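Syndapin (Drosophila melanogaster, PDB 3I2W) probably binds membrane phospholipids through its dimeric F-BAR domain, the part present here, and probably takes part in endocytosis and the internalization of plasma membrane proteins. Local coordinates at residues Lys87-Leu90 against Cys91-Asn95; Ser165-Ser168 against Pro169-Lys173; Ser205-Ile208 against Glu209-Ser213. One frame throughout, in Å; residues are numbered along the deposited sequence.

How the interactions relate
All three contacts are local, each made within one short run of the elongated helical F-BAR domain, and they come in series along the chain. Interaction 1 lies within helix 63-105, about 20 Å from the centre of the chain. Interactions 2 and 3 share helix 169-240: interaction 2 spans the loop end and its first turn, about 75 Å from the chain centre, and Ser205-Ser213 lies part-way along it. The centres of interactions 2 and 3 are about 59 Å apart, those of interactions 1 and 3 about 44 Å and those of interactions 1 and 2 about 94 Å, and none touch. Interaction 1 thus samples a bundle helix, interaction 2 an outlying helix start and interaction 3 a run beside the second subunit.

Interaction 1. Residues Lys87-Leu90 against Cys91-Asn95; sequences KDNL and CNDVN
Asn89 O takes two backbone donors from the next turn of helix 63-105, Asp93 N at 2.9 Å and Val94 N at 3.3 Å. The second of these lies in the carbonyl plane, whereas the first is tilted from it by 34°. Leu90 O is shared in a similar way: Asn95 N reaches it at 2.8 Å, and Val94 N adds a weak bond. Before this point the spacing is that of an ordinary alpha-helix, with Cys91 N bonded to Lys87 O at 3.1 Å and Asn92 N to Asp88 O. The change from i+4 to i+5 partners marks a wider pi-type turn at Cys91-Asn95, a local widening inside one of the long helices of the F-BAR domain.

Among the polar side chains, Asn89 and Asp93 each have CG beside the backbone N (chi1 -70° and -68°), which sends both the same way and sets them alongside each other, amide and carboxylate nearly coplanar in orientation. Asn89 OD1 and Asp93 OD2, two acceptors, are 3.5 Å apart, so no hydrogen bond joins them. Lys87 NZ forms a salt bridge with Asp88 OD1 at 3.2 Å, its hydrogen bond weak. The amide of Asn95 is held outside the turn, ND2 donating to Gln28 O of helix 11-58.

The remaining packing is with the neighbouring helices. Leu90 is buried between Ile31 of helix 11-58 and Cys239 and Leu240 of helix 169-240, and Val94 also packs on Cys239. Cys91 touches Gln32 of helix 11-58.

Interaction 2. Residues Ser165-Ser168 against Pro169-Lys173; sequences SSLS and PDQVK
The side chain of Gln171 turns back past the start of its own helix, and its OE1 accepts from Ser168 N at 2.9 Å in an almost straight bond, N-H...O 178°. The donor is tilted 28° from the plane of the amide. CG sits beside the backbone N (chi1 -66°) and the chain is extended beyond it, which brings the amide back to the backbone N of Ser168. In return Ser168 OG accepts from Gln171 N at 3.2 Å, and Ser168 O takes the same N-H at 2.9 Å from above the carbonyl plane. Val172 N also binds Ser168 O, at 3.1 Å.

Leu167 crosses the Gln171 side chain at about a right angle; its CD2 meets the amide, 3.4 Å from NE2. Leu167 CB also touches Val172 CG2 at 3.9 Å. Leu167 further touches Ala161 and Val172 touches Asn162, both in the preceding loop. Pro169, which has no N-H to be capped, fills the first helical position. Reciprocal bonds between Ser168 as N-cap and Gln171 three residues on make a capping box, here closing the start of helix 169-240 where the chain leaves the loop after helix 114-159.

Interaction 3. Residues Ser205-Ile208 against Glu209-Ser213; sequences SVYI and EDMTS
Four i+4 backbone bonds join Ser205-Ile208 to Glu209-Ser213 in regular alpha-helical order, from Glu209 N to Ser205 O at 2.9 Å through Thr212 N to Ile208 O, also 2.9 Å. One side chain adds a fifth bond: Thr212 OG1 donates to Ile208 O at 2.6 Å from above the carbonyl plane. Its hydroxyl lies beside its own backbone N (chi1 -57°), which turns it back toward the preceding turn.

Tyr207 and Met211, a selenomethionine in this crystal, pack obliquely. Met211 CG lies 3.4 Å from Tyr207 CE1, and SE is 5.1 Å from the centroid of the Tyr207 ring, 62° off its normal, a Met-aromatic contact. The Tyr207 ring also stacks on Trp130 and meets Trp5 edge-to-face, while its OH bonds to Trp5 O and Gln127 NE2. Trp283 of the second subunit packs on Tyr207 and Ile208. The side chains of Val206 and Asp210 lie side by side, Val206 CG1 3.8 Å from Asp210 OD2.

Ile208 O, gripped by two donors of Thr212, and the hydroxyl of buried Tyr207 are thus both satisfied, while the tyrosine ring is held among Trp130, Trp5 and Met211.

Interaction 1. Residues Lys87-Leu90 against Cys91-Asn95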
ATOM      1  N   LYS B  87      -5.386   1.864   8.746  1.00 29.94           N
ATOM      2  CA  LYS B  87      -4.434   2.855   9.241  1.00 30.84           C
ATOM      3  C   LYS B  87      -4.696   3.205  10.710  1.00 31.28           C
ATOM      4  O   LYS B  87      -3.780   3.373  11.512  1.00 32.16           O
ATOM      5  CB  LYS B  87      -4.522   4.094   8.371  1.00 29.95           C
ATOM      6  CG  LYS B  87      -3.592   5.145   8.802  1.00 32.12           C
ATOM      7  CD  LYS B  87      -4.329   6.323   9.359  1.00 35.89           C
ATOM      8  CE  LYS B  87      -3.389   7.130  10.220  1.00 39.71           C
ATOM      9  NZ  LYS B  87      -4.127   8.368  10.601  1.00 44.17           N
ATOM     10  N   ASP B  88      -5.965   3.318  11.065  1.00 31.67           N
ATOM     11  CA  ASP B  88      -6.300   3.804  12.362  1.00 32.03           C
ATOM     12  C   ASP B  88      -6.180   2.678  13.343  1.00 31.49           C
ATOM     13  O   ASP B  88      -5.622   2.859  14.454  1.00 29.86           O
ATOM     14  CB  ASP B  88      -7.685   4.444  12.381  1.00 32.96           C
ATOM     15  CG  ASP B  88      -7.667   5.947  11.954  1.00 37.60           C
ATOM     16  OD1 ASP B  88      -6.604   6.588  11.720  1.00 41.92           O
ATOM     17  OD2 ASP B  88      -8.769   6.510  11.826  1.00 45.92           O
ATOM     18  N   ASN B  89      -6.670   1.506  12.956  1.00 30.61           N
ATOM     19  CA  ASN B  89      -6.376   0.355  13.807  1.00 31.12           C
ATOM     20  C   ASN B  89      -4.919   0.076  14.091  1.00 31.36           C
ATOM     21  O   ASN B  89      -4.608  -0.250  15.217  1.00 31.80           O
ATOM     22  CB  ASN B  89      -7.041  -0.922  13.329  1.00 31.12           C
ATOM     23  CG  ASN B  89      -8.508  -0.882  13.529  1.00 30.78           C
ATOM     24  OD1 ASN B  89      -9.023  -0.060  14.303  1.00 36.26           O
ATOM     25  ND2 ASN B  89      -9.213  -1.708  12.802  1.00 26.86           N
ATOM     26  N   LEU B  90      -4.033   0.188  13.088  1.00 31.74           N
ATOM     27  CA  LEU B  90      -2.627  -0.111  13.288  1.00 31.36           C
ATOM     28  C   LEU B  90      -2.105   0.919  14.243  1.00 32.50           C
ATOM     29  O   LEU B  90      -1.404   0.590  15.170  1.00 32.96           O
ATOM     30  CB  LEU B  90      -1.831  -0.055  12.005  1.00 30.87           C
ATOM     31  CG  LEU B  90      -2.111  -1.082  10.922  1.00 31.00           C
ATOM     32  CD1 LEU B  90      -1.311  -0.721   9.724  1.00 33.91           C
ATOM     33  CD2 LEU B  90      -1.824  -2.495  11.305  1.00 29.60           C
ATOM     34  N   CYS B  91      -2.464   2.173  14.065  1.00 33.43           N
ATOM     35  CA  CYS B  91      -1.925   3.148  14.982  1.00 34.81           C
ATOM     36  C   CYS B  91      -2.502   3.243  16.341  1.00 35.83           C
ATOM     37  O   CYS B  91      -1.818   3.727  17.199  1.00 38.48           O
ATOM     38  CB  CYS B  91      -1.868   4.544  14.407  1.00 34.27           C
ATOM     39  SG  CYS B  91      -0.934   4.470  12.954  1.00 34.69           S
ATOM     40  N   ASN B  92      -3.733   2.871  16.590  1.00 36.76           N
ATOM     41  CA  ASN B  92      -4.219   3.131  17.940  1.00 36.78           C
ATOM     42  C   ASN B  92      -4.596   1.889  18.646  1.00 37.55           C
ATOM     43  O   ASN B  92      -4.701   1.938  19.833  1.00 38.85           O
ATOM     44  CB  ASN B  92      -5.418   4.078  18.017  1.00 37.27           C
ATOM     45  CG  ASN B  92      -5.371   5.216  16.995  1.00 36.39           C
ATOM     46  OD1 ASN B  92      -4.363   5.872  16.850  1.00 35.72           O
ATOM     47  ND2 ASN B  92      -6.484   5.443  16.293  1.00 35.47           N
ATOM     48  N   ASP B  93      -4.875   0.792  17.950  1.00 37.91           N
ATOM     49  CA  ASP B  93      -4.920  -0.493  18.639  1.00 38.06           C
ATOM     50  C   ASP B  93      -3.463  -1.004  18.827  1.00 36.63           C
ATOM     51  O   ASP B  93      -3.051  -1.345  19.941  1.00 37.18           O
ATOM     52  CB  ASP B  93      -5.800  -1.549  17.934  1.00 39.31           C
ATOM     53  CG  ASP B  93      -7.351  -1.221  17.959  1.00 44.97           C
ATOM     54  OD1 ASP B  93      -7.830  -0.370  18.774  1.00 49.06           O
ATOM     55  OD2 ASP B  93      -8.099  -1.861  17.143  1.00 47.05           O
ATOM     56  N   VAL B  94      -2.674  -1.041  17.764  1.00 33.47           N
ATOM     57  CA  VAL B  94      -1.461  -1.799  17.844  1.00 30.81           C
ATOM     58  C   VAL B  94      -0.275  -0.953  18.279  1.00 29.97           C
ATOM     59  O   VAL B  94       0.357  -1.241  19.281  1.00 29.81           O
ATOM     60  CB  VAL B  94      -1.200  -2.530  16.544  1.00 30.79           C
ATOM     61  CG1 VAL B  94       0.004  -3.428  16.683  1.00 30.77           C
ATOM     62  CG2 VAL B  94      -2.410  -3.366  16.192  1.00 31.37           C
ATOM     63  N   ASN B  95       0.038   0.114  17.565  1.00 28.53           N
ATOM     64  CA  ASN B  95       1.236   0.797  17.941  1.00 27.38           C
ATOM     65  C   ASN B  95       1.236   1.288  19.398  1.00 26.78           C
ATOM     66  O   ASN B  95       2.205   1.133  20.050  1.00 26.95           O
ATOM     67  CB  ASN B  95       1.677   1.840  16.911  1.00 26.56           C
ATOM     68  CG  ASN B  95       2.773   1.323  16.006  1.00 26.67           C
ATOM     69  OD1 ASN B  95       3.224   0.193  16.149  1.00 30.72           O
ATOM     70  ND2 ASN B  95       3.166   2.114  15.026  1.00 26.84           N
TER

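Interaction 2. Residues Ser165-Ser168 against Pro169-Lys173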
ATOM      1  N   SER B 165      88.162 -20.693  33.774  1.00 39.90           N
ATOM      2  CA  SER B 165      88.915 -20.811  34.971  1.00 36.88           C
ATOM      3  C   SER B 165      89.570 -19.516  35.471  1.00 35.33           C
ATOM      4  O   SER B 165      90.312 -19.534  36.468  1.00 34.86           O
ATOM      5  CB  SER B 165      89.874 -21.968  34.878  1.00 36.50           C
ATOM      6  OG  SER B 165      91.059 -21.553  34.257  1.00 38.26           O
ATOM      7  N   SER B 166      89.269 -18.388  34.841  1.00 33.14           N
ATOM      8  CA  SER B 166      89.762 -17.127  35.360  1.00 31.93           C
ATOM      9  C   SER B 166      88.789 -16.513  36.360  1.00 30.93           C
ATOM     10  O   SER B 166      89.174 -15.675  37.160  1.00 30.83           O
ATOM     11  CB  SER B 166      89.938 -16.155  34.236  1.00 31.51           C
ATOM     12  OG  SER B 166      88.706 -16.164  33.578  1.00 34.57           O
ATOM     13  N   LEU B 167      87.528 -16.909  36.327  1.00 29.78           N
ATOM     14  CA  LEU B 167      86.559 -16.242  37.189  1.00 28.37           C
ATOM     15  C   LEU B 167      86.973 -16.426  38.604  1.00 28.05           C
ATOM     16  O   LEU B 167      87.544 -17.454  38.924  1.00 26.88           O
ATOM     17  CB  LEU B 167      85.164 -16.833  37.021  1.00 27.95           C
ATOM     18  CG  LEU B 167      84.627 -16.463  35.667  1.00 25.23           C
ATOM     19  CD1 LEU B 167      83.445 -17.308  35.436  1.00 27.93           C
ATOM     20  CD2 LEU B 167      84.230 -15.052  35.689  1.00 24.60           C
ATOM     21  N   SER B 168      86.637 -15.466  39.459  1.00 27.97           N
ATOM     22  CA  SER B 168      87.033 -15.549  40.863  1.00 29.06           C
ATOM     23  C   SER B 168      86.172 -16.571  41.617  1.00 28.89           C
ATOM     24  O   SER B 168      85.086 -16.903  41.169  1.00 29.71           O
ATOM     25  CB  SER B 168      86.919 -14.169  41.499  1.00 28.86           C
ATOM     26  OG  SER B 168      85.650 -14.008  42.065  1.00 31.18           O
ATOM     27  N   PRO B 169      86.614 -17.052  42.782  1.00 28.69           N
ATOM     28  CA  PRO B 169      85.693 -17.945  43.505  1.00 28.64           C
ATOM     29  C   PRO B 169      84.319 -17.389  43.825  1.00 29.11           C
ATOM     30  O   PRO B 169      83.384 -18.160  43.793  1.00 29.82           O
ATOM     31  CB  PRO B 169      86.439 -18.293  44.812  1.00 27.24           C
ATOM     32  CG  PRO B 169      87.530 -17.429  44.878  1.00 28.15           C
ATOM     33  CD  PRO B 169      87.831 -16.800  43.553  1.00 28.76           C
ATOM     34  N   ASP B 170      84.211 -16.100  44.166  1.00 30.10           N
ATOM     35  CA  ASP B 170      82.950 -15.413  44.388  1.00 32.13           C
ATOM     36  C   ASP B 170      82.092 -15.422  43.124  1.00 32.26           C
ATOM     37  O   ASP B 170      80.893 -15.388  43.182  1.00 31.53           O
ATOM     38  CB  ASP B 170      83.198 -13.924  44.749  1.00 33.98           C
ATOM     39  CG  ASP B 170      82.914 -13.593  46.236  1.00 39.24           C
ATOM     40  OD1 ASP B 170      82.559 -14.511  47.018  1.00 45.87           O
ATOM     41  OD2 ASP B 170      83.078 -12.409  46.655  1.00 46.04           O
ATOM     42  N   GLN B 171      82.708 -15.379  41.962  1.00 32.91           N
ATOM     43  CA  GLN B 171      81.898 -15.318  40.783  1.00 33.11           C
ATOM     44  C   GLN B 171      81.344 -16.691  40.567  1.00 33.85           C
ATOM     45  O   GLN B 171      80.180 -16.846  40.255  1.00 35.54           O
ATOM     46  CB  GLN B 171      82.687 -14.828  39.595  1.00 31.82           C
ATOM     47  CG  GLN B 171      83.129 -13.395  39.753  1.00 30.54           C
ATOM     48  CD  GLN B 171      83.934 -12.952  38.557  1.00 30.36           C
ATOM     49  OE1 GLN B 171      85.135 -13.142  38.474  1.00 29.61           O
ATOM     50  NE2 GLN B 171      83.253 -12.438  37.586  1.00 32.49           N
ATOM     51  N   VAL B 172      82.157 -17.699  40.772  1.00 33.95           N
ATOM     52  CA  VAL B 172      81.720 -19.016  40.444  1.00 34.36           C
ATOM     53  C   VAL B 172      80.598 -19.394  41.401  1.00 36.28           C
ATOM     54  O   VAL B 172      79.628 -20.106  41.037  1.00 35.80           O
ATOM     55  CB  VAL B 172      82.880 -19.998  40.516  1.00 34.16           C
ATOM     56  CG1 VAL B 172      82.356 -21.406  40.476  1.00 30.73           C
ATOM     57  CG2 VAL B 172      83.909 -19.711  39.379  1.00 31.61           C
ATOM     58  N   LYS B 173      80.741 -18.879  42.618  1.00 37.85           N
ATOM     59  CA  LYS B 173      79.811 -19.139  43.682  1.00 39.70           C
ATOM     60  C   LYS B 173      78.472 -18.465  43.407  1.00 40.81           C
ATOM     61  O   LYS B 173      77.473 -19.107  43.536  1.00 41.88           O
ATOM     62  CB  LYS B 173      80.372 -18.694  45.034  1.00 39.31           C
ATOM     63  CG  LYS B 173      79.635 -19.324  46.227  1.00 40.44           C
ATOM     64  CD  LYS B 173      79.957 -18.621  47.540  1.00 45.09           C
ATOM     65  CE  LYS B 173      78.820 -18.720  48.573  1.00 48.94           C
ATOM     66  NZ  LYS B 173      77.996 -19.980  48.393  1.00 53.30           N
TER

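Interaction 3. Residues Ser205-Ile208 against Glu209-Ser213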
ATOM      1  N   SER B 205      31.563 -24.648  40.873  1.00 40.32           N
ATOM      2  CA  SER B 205      30.210 -25.016  40.825  1.00 38.14           C
ATOM      3  C   SER B 205      29.440 -23.896  41.497  1.00 37.10           C
ATOM      4  O   SER B 205      28.345 -23.554  41.068  1.00 37.85           O
ATOM      5  CB  SER B 205      30.047 -26.363  41.452  1.00 38.00           C
ATOM      6  OG  SER B 205      30.105 -26.173  42.812  1.00 37.82           O
ATOM      7  N   VAL B 206      30.012 -23.274  42.508  1.00 35.72           N
ATOM      8  CA  VAL B 206      29.348 -22.107  43.083  1.00 34.84           C
ATOM      9  C   VAL B 206      29.153 -21.020  42.033  1.00 34.56           C
ATOM     10  O   VAL B 206      28.097 -20.375  42.006  1.00 35.06           O
ATOM     11  CB  VAL B 206      30.136 -21.543  44.245  1.00 34.89           C
ATOM     12  CG1 VAL B 206      29.618 -20.113  44.672  1.00 34.66           C
ATOM     13  CG2 VAL B 206      30.095 -22.537  45.396  1.00 35.54           C
ATOM     14  N   TYR B 207      30.188 -20.803  41.208  1.00 33.30           N
ATOM     15  CA  TYR B 207      30.188 -19.885  40.079  1.00 31.55           C
ATOM     16  C   TYR B 207      29.048 -20.267  39.159  1.00 32.62           C
ATOM     17  O   TYR B 207      28.156 -19.485  38.934  1.00 34.32           O
ATOM     18  CB  TYR B 207      31.520 -20.003  39.335  1.00 30.65           C
ATOM     19  CG  TYR B 207      31.692 -19.188  38.047  1.00 24.91           C
ATOM     20  CD1 TYR B 207      31.286 -17.874  37.975  1.00 20.33           C
ATOM     21  CD2 TYR B 207      32.340 -19.725  36.951  1.00 16.90           C
ATOM     22  CE1 TYR B 207      31.456 -17.131  36.834  1.00 20.80           C
ATOM     23  CE2 TYR B 207      32.532 -18.979  35.819  1.00 19.89           C
ATOM     24  CZ  TYR B 207      32.076 -17.681  35.757  1.00 22.20           C
ATOM     25  OH  TYR B 207      32.216 -16.906  34.601  1.00 25.84           O
ATOM     26  N   ILE B 208      29.068 -21.476  38.632  1.00 32.69           N
ATOM     27  CA  ILE B 208      27.988 -21.964  37.811  1.00 32.19           C
ATOM     28  C   ILE B 208      26.615 -21.656  38.415  1.00 33.51           C
ATOM     29  O   ILE B 208      25.794 -21.056  37.755  1.00 34.16           O
ATOM     30  CB  ILE B 208      28.206 -23.432  37.444  1.00 31.51           C
ATOM     31  CG1 ILE B 208      29.609 -23.517  36.829  1.00 30.28           C
ATOM     32  CG2 ILE B 208      27.152 -23.939  36.485  1.00 26.72           C
ATOM     33  CD1 ILE B 208      30.030 -24.866  36.237  1.00 32.09           C
ATOM     34  N   GLU B 209      26.368 -21.991  39.663  1.00 34.64           N
ATOM     35  CA  GLU B 209      25.065 -21.709  40.208  1.00 36.18           C
ATOM     36  C   GLU B 209      24.721 -20.257  40.083  1.00 35.43           C
ATOM     37  O   GLU B 209      23.681 -19.898  39.559  1.00 36.17           O
ATOM     38  CB  GLU B 209      25.050 -22.007  41.656  1.00 37.58           C
ATOM     39  CG  GLU B 209      24.250 -23.203  42.061  1.00 44.92           C
ATOM     40  CD  GLU B 209      24.023 -23.140  43.579  1.00 54.17           C
ATOM     41  OE1 GLU B 209      22.834 -23.113  43.998  1.00 56.44           O
ATOM     42  OE2 GLU B 209      25.045 -23.058  44.339  1.00 57.08           O
ATOM     43  N   ASP B 210      25.593 -19.420  40.605  1.00 35.05           N
ATOM     44  CA  ASP B 210      25.444 -17.978  40.499  1.00 34.30           C
ATOM     45  C   ASP B 210      25.155 -17.447  39.083  1.00 32.70           C
ATOM     46  O   ASP B 210      24.134 -16.791  38.848  1.00 32.08           O
ATOM     47  CB  ASP B 210      26.654 -17.296  41.111  1.00 34.85           C
ATOM     48  CG  ASP B 210      26.733 -17.512  42.614  1.00 38.88           C
ATOM     49  OD1 ASP B 210      25.770 -18.093  43.150  1.00 41.05           O
ATOM     50  OD2 ASP B 210      27.732 -17.086  43.254  1.00 42.70           O
HETATM   51  N   MSE B 211      26.023 -17.716  38.129  1.00 30.58           N
HETATM   52  CA  MSE B 211      25.702 -17.206  36.863  1.00 29.24           C
HETATM   53  C   MSE B 211      24.314 -17.779  36.353  1.00 30.63           C
HETATM   54  O   MSE B 211      23.519 -17.047  35.758  1.00 31.46           O
HETATM   55  CB  MSE B 211      26.876 -17.376  35.904  1.00 28.85           C
HETATM   56  CG  MSE B 211      28.183 -16.663  36.284  1.00 23.15           C
HETATM   57 SE   MSE B 211      28.374 -14.911  35.893  1.00 14.93          SE
HETATM   58  CE  MSE B 211      28.137 -14.361  37.452  1.00 13.06           C
ATOM     59  N   THR B 212      23.975 -19.040  36.634  1.00 30.85           N
ATOM     60  CA  THR B 212      22.755 -19.642  36.100  1.00 30.31           C
ATOM     61  C   THR B 212      21.535 -18.892  36.574  1.00 30.78           C
ATOM     62  O   THR B 212      20.518 -18.770  35.918  1.00 31.32           O
ATOM     63  CB  THR B 212      22.715 -21.041  36.533  1.00 29.81           C
ATOM     64  OG1 THR B 212      23.920 -21.651  36.060  1.00 33.08           O
ATOM     65  CG2 THR B 212      21.581 -21.812  35.896  1.00 30.38           C
ATOM     66  N   SER B 213      21.686 -18.291  37.710  1.00 30.71           N
ATOM     67  CA  SER B 213      20.583 -17.785  38.383  1.00 30.27           C
ATOM     68  C   SER B 213      20.314 -16.435  37.786  1.00 30.14           C
ATOM     69  O   SER B 213      19.168 -16.058  37.611  1.00 30.53           O
ATOM     70  CB  SER B 213      20.979 -17.702  39.825  1.00 29.91           C
ATOM     71  OG  SER B 213      20.026 -16.966  40.498  1.00 33.64           O
TER